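Local atomic coordinates of DNA mismatch repair protein MutS (Thermus aquaticus, PDB entry 1EWQ), a protein that binds mismatched DNA in DNA mismatch repair, possibly carrying out the recognition step, and has a weak ATPase activity. Residues L326-D331 with L352-Q357. Sequence-based numbering, arbitrary orientation.
Sequences LYRLAD and LRRSLQ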
loop_
_atom_site.group_PDB
_atom_site.type_symbol
_atom_site.label_atom_id
_atom_site.label_comp_id
_atom_site.label_asym_id
_atom_site.label_seq_id
_atom_site.Cartn_x
_atom_site.Cartn_y
_atom_site.Cartn_z
ATOM N N LEU C 326 20.208 15.554 -25.210
ATOM C CA LEU C 326 19.990 14.246 -24.591
ATOM C C LEU C 326 18.555 14.072 -24.106
ATOM O O LEU C 326 18.010 12.975 -24.138
ATOM C CB LEU C 326 20.938 14.048 -23.411
ATOM C CG LEU C 326 22.414 13.888 -23.750
ATOM C CD1 LEU C 326 23.213 13.732 -22.455
ATOM C CD2 LEU C 326 22.600 12.678 -24.672
ATOM N N TYR C 327 17.950 15.164 -23.655
ATOM C CA TYR C 327 16.582 15.141 -23.162
ATOM C C TYR C 327 15.643 14.401 -24.109
ATOM O O TYR C 327 14.701 13.748 -23.674
ATOM C CB TYR C 327 16.082 16.575 -22.970
ATOM C CG TYR C 327 14.693 16.685 -22.378
ATOM C CD1 TYR C 327 14.493 16.659 -20.995
ATOM C CD2 TYR C 327 13.581 16.807 -23.199
ATOM C CE1 TYR C 327 13.214 16.752 -20.449
ATOM C CE2 TYR C 327 12.300 16.898 -22.666
ATOM C CZ TYR C 327 12.124 16.872 -21.291
ATOM O OH TYR C 327 10.851 16.979 -20.781
ATOM N N ARG C 328 15.899 14.503 -25.408
ATOM C CA ARG C 328 15.039 13.842 -26.382
ATOM C C ARG C 328 15.567 12.483 -26.828
ATOM O O ARG C 328 15.006 11.879 -27.738
ATOM C CB ARG C 328 14.844 14.732 -27.619
ATOM C CG ARG C 328 14.021 16.005 -27.385
ATOM C CD ARG C 328 13.989 16.881 -28.637
ATOM N NE ARG C 328 13.217 16.301 -29.743
ATOM C CZ ARG C 328 11.904 16.458 -29.913
ATOM N NH1 ARG C 328 11.197 17.185 -29.049
ATOM N NH2 ARG C 328 11.288 15.887 -30.946
ATOM N N LEU C 329 16.625 11.990 -26.189
ATOM C CA LEU C 329 17.199 10.705 -26.593
ATOM C C LEU C 329 16.512 9.480 -25.977
ATOM O O LEU C 329 16.464 9.321 -24.758
ATOM C CB LEU C 329 18.690 10.664 -26.253
ATOM C CG LEU C 329 19.500 9.626 -27.023
ATOM C CD1 LEU C 329 19.636 10.087 -28.461
ATOM C CD2 LEU C 329 20.872 9.436 -26.392
ATOM N N ALA C 330 15.979 8.609 -26.824
ATOM C CA ALA C 330 15.335 7.401 -26.324
ATOM C C ALA C 330 16.424 6.453 -25.790
ATOM O O ALA C 330 17.617 6.731 -25.927
ATOM C CB ALA C 330 14.541 6.731 -27.442
ATOM N N ASP C 331 16.001 5.353 -25.171
ATOM C CA ASP C 331 16.902 4.334 -24.613
ATOM C C ASP C 331 17.353 3.418 -25.768
ATOM O O ASP C 331 16.693 2.417 -26.070
ATOM C CB ASP C 331 16.133 3.511 -23.563
ATOM C CG ASP C 331 17.009 2.489 -22.839
ATOM O OD1 ASP C 331 18.031 2.046 -23.410
ATOM O OD2 ASP C 331 16.653 2.118 -21.698
ATOM N N LEU C 352 13.433 5.626 -32.553
ATOM C CA LEU C 352 14.771 5.405 -33.083
ATOM C C LEU C 352 15.157 6.519 -34.056
ATOM O O LEU C 352 16.232 7.103 -33.941
ATOM C CB LEU C 352 14.862 4.042 -33.787
ATOM C CG LEU C 352 16.184 3.746 -34.514
ATOM C CD1 LEU C 352 17.375 3.968 -33.577
ATOM C CD2 LEU C 352 16.174 2.319 -35.036
ATOM N N ARG C 353 14.278 6.810 -35.012
ATOM C CA ARG C 353 14.530 7.870 -35.986
ATOM C C ARG C 353 14.748 9.208 -35.281
ATOM O O ARG C 353 15.667 9.947 -35.618
ATOM C CB ARG C 353 13.353 8.001 -36.961
ATOM C CG ARG C 353 13.489 9.166 -37.932
ATOM C CD ARG C 353 12.221 9.352 -38.740
ATOM N NE ARG C 353 11.094 9.663 -37.868
ATOM C CZ ARG C 353 9.825 9.662 -38.258
ATOM N NH1 ARG C 353 9.510 9.363 -39.515
ATOM N NH2 ARG C 353 8.865 9.954 -37.391
ATOM N N ARG C 354 13.894 9.523 -34.313
ATOM C CA ARG C 354 14.034 10.773 -33.575
ATOM C C ARG C 354 15.425 10.856 -32.953
ATOM O O ARG C 354 16.108 11.879 -33.058
ATOM C CB ARG C 354 12.967 10.882 -32.473
ATOM C CG ARG C 354 13.269 11.999 -31.466
ATOM C CD ARG C 354 12.136 12.303 -30.483
ATOM N NE ARG C 354 11.652 11.161 -29.702
ATOM C CZ ARG C 354 12.420 10.272 -29.076
ATOM N NH1 ARG C 354 13.742 10.360 -29.137
ATOM N NH2 ARG C 354 11.861 9.306 -28.352
ATOM N N SER C 355 15.845 9.764 -32.321
ATOM C CA SER C 355 17.153 9.704 -31.675
ATOM C C SER C 355 18.307 9.826 -32.668
ATOM O O SER C 355 19.311 10.480 -32.386
ATOM C CB SER C 355 17.291 8.397 -30.895
ATOM O OG SER C 355 16.304 8.315 -29.890
ATOM N N LEU C 356 18.167 9.194 -33.825
ATOM C CA LEU C 356 19.217 9.250 -34.828
ATOM C C LEU C 356 19.339 10.635 -35.467
ATOM O O LEU C 356 20.361 10.953 -36.076
ATOM C CB LEU C 356 18.982 8.187 -35.904
ATOM C CG LEU C 356 19.050 6.735 -35.419
ATOM C CD1 LEU C 356 18.931 5.801 -36.605
ATOM C CD2 LEU C 356 20.356 6.484 -34.671
ATOM N N GLN C 357 18.298 11.453 -35.333
ATOM C CA GLN C 357 18.322 12.810 -35.876
ATOM C C GLN C 357 19.030 13.722 -34.875
ATOM O O GLN C 357 19.539 14.782 -35.225
ATOM C CB GLN C 357 16.894 13.308 -36.134
ATOM C CG GLN C 357 16.150 12.485 -37.182
ATOM C CD GLN C 357 14.722 12.949 -37.419
ATOM O OE1 GLN C 357 13.935 13.090 -36.481
ATOM N NE2 GLN C 357 14.378 13.170 -38.684
#
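A330 and S355 meet where a loop lies against a helix: the backbone N-H of A330 donates to S355 OG at 3.1 Å, with an N-H...O angle of 157°. S355 suits the place because its short side chain can both accept and donate. With OG beside its own backbone N (chi1 -61°), the hydroxyl also bonds to A351 O one turn earlier in the helix, so it links helix backbone to loop backbone at a buried position. A330, small enough for the loop to come close, sets CB 3.4 Å from the same OG and also touches A351. Beside it, L329 CD1 packs on S355 CB at 3.8 Å, and the L329 side chain also touches L524 of helix 514-540.

On the more open flank, R354 reaches across to the loop, its chain bent at chi3 (55°). R354 NH2 lies 3.8 Å from A330 CB, and the R354 guanidinium approaches R328 O obliquely; the separation of R354 NH1 from that oxygen is so short that the details there are doubtful. R328 NH2 rests against R354 CD at 3.7 Å, one cation against the other's aliphatic stem; the two guanidinium planes stand 88° apart. An alanine in place of R354 would probably open a gap over A330 CB and leave R328 without the methylene it rests on.

The loop is positioned by a type I turn, L326 to L329, and by D331, which N-caps helix 332-340 and forms a salt bridge with R286. The loop joining helices 316-326 and 332-340 packs against helix 346-366, within the largely helical MutS domain III.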